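Local coordinates for uncharacterized protein (Nitrosospira multiformis, PDB 3LMF), which is of unknown function but, as a four-helix-bundle relative of the copper-storage Csp proteins with cysteines lining its core, may store or bind copper ions, at residues 20-23 and 24-28; 52-55 and 56-59; 96-99 and 100-104. All coordinates share one frame; numbering follows the deposited sequence.

Contact 1. Residues 20-23 and 24-28; sequences HCYR and TCLRM
His-20 and Thr-24 meet one turn apart on helix 8-36, part of a four-helix bundle whose interior is lined with cysteines, as in the Csp copper-storage family. The carbonyl oxygen of His-20 is gripped twice by Thr-24. The amide is the usual helical donor, Thr-24 N to His-20 O at 3.0 Å, and the hydroxyl adds a second bond, Thr-24 OG1 to His-20 O at 2.9 Å. The two donors arrive from opposite faces of the carbonyl plane, the hydroxyl well above it, 38° out. Thr-24 can do this because its OG1 stands beside its own backbone N (chi1 -59°), which turns the hydroxyl back along the helix. The same OG1 lies over one face of the His-20 imidazole, toward its rim, 3.8 Å from NE2.

Cys-21 and Cys-25 form the inward pair, with Cys-21 O taking the amide of Cys-25 in the regular helical bond. Both side chains pack against helices 43-64 and 95-112, Cys-21 on Cys-56 and Cys-101, Cys-25 on Cys-52 and Cys-101.

Two polar ends find their partners on the second subunit: Tyr-22 OH bonds to Asn-61 of that chain, and Arg-23 NH1 makes a salt bridge to its Asp-16. Arg-27 NH2 instead forms its salt bridge within the chain, to Glu-96 on helix 95-112. Along the helix, Tyr-22 O receives Leu-26 N and Arg-23 O receives Arg-27 N. The Tyr-22 ring also rests obliquely against the leucine, CE1 to Leu-26 CD1 at 4.2 Å. On the inward side, Cys-21 SG and Cys-25 SG are 3.8 Å apart, in contact but not joined in a disulfide.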
# COMPACT_ATOMS: atom_id res chain seq x y z
N HIS A 20 -13.92 1.48 5.95
CA HIS A 20 -15.13 1.43 5.12
C HIS A 20 -15.02 2.35 3.91
O HIS A 20 -15.34 1.96 2.79
CB HIS A 20 -16.36 1.81 5.96
CG HIS A 20 -17.65 1.73 5.21
ND1 HIS A 20 -18.21 0.54 4.81
CD2 HIS A 20 -18.48 2.71 4.75
CE1 HIS A 20 -19.33 0.78 4.15
NE2 HIS A 20 -19.51 2.09 4.10
N CYS A 21 -14.57 3.58 4.14
CA CYS A 21 -14.44 4.56 3.06
C CYS A 21 -13.37 4.15 2.06
O CYS A 21 -13.49 4.39 0.86
CB CYS A 21 -14.11 5.94 3.64
SG CYS A 21 -13.98 7.27 2.41
N TYR A 22 -12.30 3.54 2.55
CA TYR A 22 -11.24 3.10 1.65
C TYR A 22 -11.80 2.01 0.73
O TYR A 22 -11.63 2.07 -0.48
CB TYR A 22 -10.02 2.64 2.46
CG TYR A 22 -9.39 1.34 2.04
CD1 TYR A 22 -8.85 1.17 0.76
CD2 TYR A 22 -9.28 0.29 2.94
CE1 TYR A 22 -8.20 -0.01 0.41
CE2 TYR A 22 -8.64 -0.88 2.60
CZ TYR A 22 -8.11 -1.03 1.34
OH TYR A 22 -7.45 -2.20 1.03
N ARG A 23 -12.48 1.02 1.31
CA ARG A 23 -13.04 -0.05 0.51
C ARG A 23 -14.05 0.47 -0.53
O ARG A 23 -14.01 0.06 -1.69
CB ARG A 23 -13.70 -1.09 1.42
CG ARG A 23 -12.68 -1.92 2.17
CD ARG A 23 -13.32 -2.84 3.18
NE ARG A 23 -14.38 -3.64 2.58
CZ ARG A 23 -14.94 -4.69 3.17
NH1 ARG A 23 -15.90 -5.36 2.56
NH2 ARG A 23 -14.52 -5.08 4.37
N THR A 24 -14.92 1.36 -0.09
CA THR A 24 -15.94 1.95 -0.95
C THR A 24 -15.33 2.77 -2.09
O THR A 24 -15.73 2.62 -3.24
CB THR A 24 -16.89 2.86 -0.13
OG1 THR A 24 -17.52 2.07 0.90
CG2 THR A 24 -17.97 3.47 -1.01
N CYS A 25 -14.37 3.63 -1.80
CA CYS A 25 -13.79 4.42 -2.87
C CYS A 25 -13.08 3.57 -3.92
O CYS A 25 -13.28 3.77 -5.12
CB CYS A 25 -12.86 5.49 -2.29
SG CYS A 25 -13.79 6.80 -1.39
N LEU A 26 -12.28 2.60 -3.48
CA LEU A 26 -11.56 1.72 -4.41
C LEU A 26 -12.55 0.91 -5.26
O LEU A 26 -12.42 0.85 -6.49
CB LEU A 26 -10.65 0.75 -3.65
CG LEU A 26 -9.28 0.41 -4.25
CD1 LEU A 26 -8.80 -0.93 -3.68
CD2 LEU A 26 -9.35 0.34 -5.77
N ARG A 27 -13.52 0.29 -4.60
CA ARG A 27 -14.50 -0.53 -5.28
C ARG A 27 -15.30 0.22 -6.34
O ARG A 27 -15.37 -0.20 -7.50
CB ARG A 27 -15.47 -1.15 -4.26
CG ARG A 27 -16.62 -1.93 -4.89
CD ARG A 27 -17.41 -2.70 -3.84
NE ARG A 27 -18.02 -1.84 -2.83
CZ ARG A 27 -19.08 -1.06 -3.05
NH1 ARG A 27 -19.66 -1.03 -4.24
NH2 ARG A 27 -19.57 -0.32 -2.06
N MSE A 28 -15.88 1.34 -5.95
CA MSE A 28 -16.68 2.11 -6.88
C MSE A 28 -15.89 2.69 -8.04
O MSE A 28 -16.37 2.70 -9.18
CB MSE A 28 -17.42 3.21 -6.12
CG MSE A 28 -18.22 2.63 -4.97
SE MSE A 28 -19.84 3.56 -4.65
CE MSE A 28 -20.94 2.64 -5.95

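Contact 2. Residues 52-55 and 56-59; sequences CAEI and CQTS
With SG anti to the backbone N in Cys-52 but beside it in Cys-56 (chi1 -72°), the two sulfurs a turn apart are swung toward each other, SG to SG 4.1 Å, too far for a disulfide. Ser-59 also keeps its OG beside the backbone N (chi1 -65°), which turns the hydroxyl back toward the preceding turn, where it meets the carbonyl of Ile-55, OG to O 3.2 Å. It comes from above the carbonyl plane, 39° out of it. The Ser-59 amide donates to the same oxygen, N to Ile-55 O 2.9 Å, giving that buried acceptor two donors. The isoleucine itself packs apolar against its neighbour, CG2 to Cys-56 SG 4.4 Å.

These residues sit on helix 43-64 of the four-helix bundle, with the cysteines on its inner face. Cys-56 touches Cys-21 on helix 8-36, Cys-77 and Cys-81 on helix 70-90 and Cys-104 on helix 95-112; Ser-59 leans on Val-73 and Cys-77. Were the hydroxyl of Ser-59 removed, as with an alanine here, Ile-55 O would probably lose its second donor and keep only the amide of the two.

On the side facing the third subunit, Glu-54 and Thr-58 make polar bonds to that chain. Glu-54 OE1 bonds to Asn-61 of the third subunit, and Thr-58 OG1 to its counterpart Thr-58 there. Within the helix, Thr-58 N donates to Glu-54 O at 3.0 Å.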
# COMPACT_ATOMS: atom_id res chain seq x y z
N CYS A 52 -8.28 9.33 -2.46
CA CYS A 52 -9.07 9.15 -1.25
C CYS A 52 -8.89 7.74 -0.70
O CYS A 52 -8.69 7.56 0.50
CB CYS A 52 -10.54 9.44 -1.53
SG CYS A 52 -11.59 9.41 -0.06
N ALA A 53 -8.96 6.73 -1.57
CA ALA A 53 -8.79 5.35 -1.10
C ALA A 53 -7.40 5.16 -0.49
O ALA A 53 -7.24 4.50 0.53
CB ALA A 53 -8.99 4.37 -2.26
N GLU A 54 -6.40 5.75 -1.14
CA GLU A 54 -5.01 5.69 -0.69
C GLU A 54 -4.83 6.32 0.69
O GLU A 54 -4.35 5.67 1.62
CB GLU A 54 -4.12 6.43 -1.70
CG GLU A 54 -2.63 6.38 -1.39
CD GLU A 54 -2.03 5.02 -1.63
OE1 GLU A 54 -0.80 4.87 -1.52
OE2 GLU A 54 -2.80 4.08 -1.94
N ILE A 55 -5.20 7.60 0.83
CA ILE A 55 -5.05 8.28 2.10
C ILE A 55 -5.83 7.58 3.22
O ILE A 55 -5.33 7.46 4.33
CB ILE A 55 -5.48 9.79 2.00
CG1 ILE A 55 -4.99 10.55 3.24
CG2 ILE A 55 -6.98 9.91 1.94
CD1 ILE A 55 -3.48 10.49 3.48
N CYS A 56 -7.04 7.09 2.94
CA CYS A 56 -7.81 6.41 3.98
C CYS A 56 -7.08 5.14 4.43
O CYS A 56 -7.05 4.82 5.62
CB CYS A 56 -9.21 6.05 3.49
SG CYS A 56 -10.31 7.47 3.32
N GLN A 57 -6.49 4.44 3.48
CA GLN A 57 -5.75 3.21 3.78
C GLN A 57 -4.52 3.53 4.62
O GLN A 57 -4.13 2.76 5.49
CB GLN A 57 -5.34 2.52 2.48
CG GLN A 57 -4.86 1.10 2.64
CD GLN A 57 -4.78 0.36 1.31
OE1 GLN A 57 -4.36 -0.79 1.25
NE2 GLN A 57 -5.20 1.03 0.23
N THR A 58 -3.92 4.69 4.37
CA THR A 58 -2.74 5.11 5.11
C THR A 58 -3.14 5.46 6.55
O THR A 58 -2.50 5.03 7.51
CB THR A 58 -2.07 6.33 4.42
OG1 THR A 58 -1.63 5.94 3.12
CG2 THR A 58 -0.88 6.84 5.22
N SER A 59 -4.22 6.21 6.69
CA SER A 59 -4.72 6.59 8.02
C SER A 59 -5.05 5.32 8.80
O SER A 59 -4.69 5.19 9.97
CB SER A 59 -5.97 7.45 7.87
OG SER A 59 -5.65 8.69 7.24

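Contact 3. Residues 96-99 and 100-104; sequences ECVQ and TCRQC
Helix 95-112 of the four-helix bundle places one face against the cysteine-lined interior and another at the protein surface, and residues 96-104 span both. On the surface side Val-98 and Arg-102 lie alongside each other, pointing the same way. The methyl CG1 of Val-98 sits over one face of the Arg-102 guanidinium, toward its rim, 3.4 Å from both NE and CZ. The arginine reaches this place with CG beside its backbone N (chi1 -72°) and the chain then extended to NE, so that its aliphatic part runs past the valine, CG passing 3.3 Å from Val-98 O. Its charged end is claimed by Glu-89 on helix 70-90, which forms a salt bridge with NH1.

Inside, Cys-97 and Cys-101 bring their sulfurs to 4.1 Å, SG to SG, with the backbone amide of Cys-101 bonded to Cys-97 O at 3.0 Å. Cys-97 also touches Cys-88 and Met-49, and Cys-101 touches Cys-25 and Cys-52. Beside this pair the CG2 methyl of Thr-100 presses on Cys-97 O at 3.2 Å, for chi1 (-169°) sets that methyl, not the hydroxyl, between the backbone N and the carbonyl carbon. Thr-100 N donates to Glu-96 O in the regular helical bond.

Read as chemistry, the valine shields one face of a flat cation while the salt bridge to Glu-89 probably helps hold its end, and the unlinked inner cysteines are the kind of soft sulfur ligand that could bind a metal, consistent with Csp relatives.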
# COMPACT_ATOMS: atom_id res chain seq x y z
N GLU A 96 -23.68 6.15 -2.11
CA GLU A 96 -22.95 5.44 -1.07
C GLU A 96 -21.58 6.05 -0.80
O GLU A 96 -21.10 6.05 0.34
CB GLU A 96 -22.80 3.97 -1.46
CG GLU A 96 -22.20 3.10 -0.37
CD GLU A 96 -22.10 1.64 -0.77
OE1 GLU A 96 -21.61 0.83 0.05
OE2 GLU A 96 -22.50 1.31 -1.91
N CYS A 97 -20.94 6.58 -1.84
CA CYS A 97 -19.62 7.17 -1.71
C CYS A 97 -19.67 8.52 -0.99
O CYS A 97 -18.81 8.82 -0.16
CB CYS A 97 -18.97 7.33 -3.08
SG CYS A 97 -17.19 7.58 -3.02
N VAL A 98 -20.67 9.33 -1.31
CA VAL A 98 -20.83 10.63 -0.67
C VAL A 98 -20.96 10.42 0.84
O VAL A 98 -20.27 11.07 1.63
CB VAL A 98 -22.10 11.37 -1.17
CG1 VAL A 98 -22.25 12.70 -0.44
CG2 VAL A 98 -22.03 11.60 -2.67
N GLN A 99 -21.84 9.50 1.22
CA GLN A 99 -22.10 9.18 2.62
C GLN A 99 -20.85 8.76 3.41
O GLN A 99 -20.56 9.30 4.47
CB GLN A 99 -23.13 8.05 2.70
CG GLN A 99 -23.38 7.51 4.10
CD GLN A 99 -24.60 8.11 4.77
OE1 GLN A 99 -24.67 9.33 4.98
NE2 GLN A 99 -25.57 7.26 5.10
N THR A 100 -20.13 7.78 2.88
CA THR A 100 -18.94 7.27 3.55
C THR A 100 -17.82 8.30 3.62
O THR A 100 -17.10 8.37 4.61
CB THR A 100 -18.44 5.97 2.88
OG1 THR A 100 -17.44 5.36 3.72
CG2 THR A 100 -17.83 6.26 1.51
N CYS A 101 -17.67 9.11 2.57
CA CYS A 101 -16.63 10.12 2.58
C CYS A 101 -16.90 11.21 3.62
O CYS A 101 -15.96 11.74 4.21
CB CYS A 101 -16.46 10.74 1.19
SG CYS A 101 -15.53 9.68 0.02
N ARG A 102 -18.17 11.53 3.85
CA ARG A 102 -18.53 12.55 4.84
C ARG A 102 -18.28 12.05 6.26
O ARG A 102 -17.76 12.78 7.11
CB ARG A 102 -20.01 12.94 4.71
CG ARG A 102 -20.34 13.78 3.49
CD ARG A 102 -21.84 13.96 3.35
NE ARG A 102 -22.18 14.81 2.20
CZ ARG A 102 -23.41 15.03 1.77
NH1 ARG A 102 -23.62 15.81 0.72
NH2 ARG A 102 -24.44 14.46 2.39
N GLN A 103 -18.67 10.80 6.51
CA GLN A 103 -18.50 10.18 7.82
C GLN A 103 -17.02 10.07 8.16
O GLN A 103 -16.58 10.50 9.22
CB GLN A 103 -19.13 8.79 7.86
CG GLN A 103 -18.85 8.02 9.16
CD GLN A 103 -19.27 6.55 9.12
OE1 GLN A 103 -18.78 5.77 8.29
NE2 GLN A 103 -20.18 6.17 10.03
N CYS A 104 -16.24 9.49 7.24
CA CYS A 104 -14.82 9.34 7.47
C CYS A 104 -14.16 10.68 7.77
O CYS A 104 -13.35 10.78 8.68
CB CYS A 104 -14.17 8.67 6.26
SG CYS A 104 -12.40 8.37 6.42

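Contacts 1 and 2 are buried and lie on consecutive helices, 8-36 and 43-64; contact 3, on helix 95-112, is only partly buried. Each puts a pair of cysteines one turn apart into the same interior, and the pairs adjoin: Cys-25 SG lies 3.6 Å from Cys-101 SG, and Cys-52 SG lies 3.9 Å from Cys-101 SG. Outward chemistry differs. Contact 1 sends its tyrosine and an arginine to the second subunit, contact 2 sends a glutamate and a threonine to the third, and contact 3 meets no other chain of the assembly, its arginine pairing within its own chain. Contacts 1 and 2 add buried hydroxyl-to-carbonyl bonds, where contact 3 has a methyl over a guanidinium.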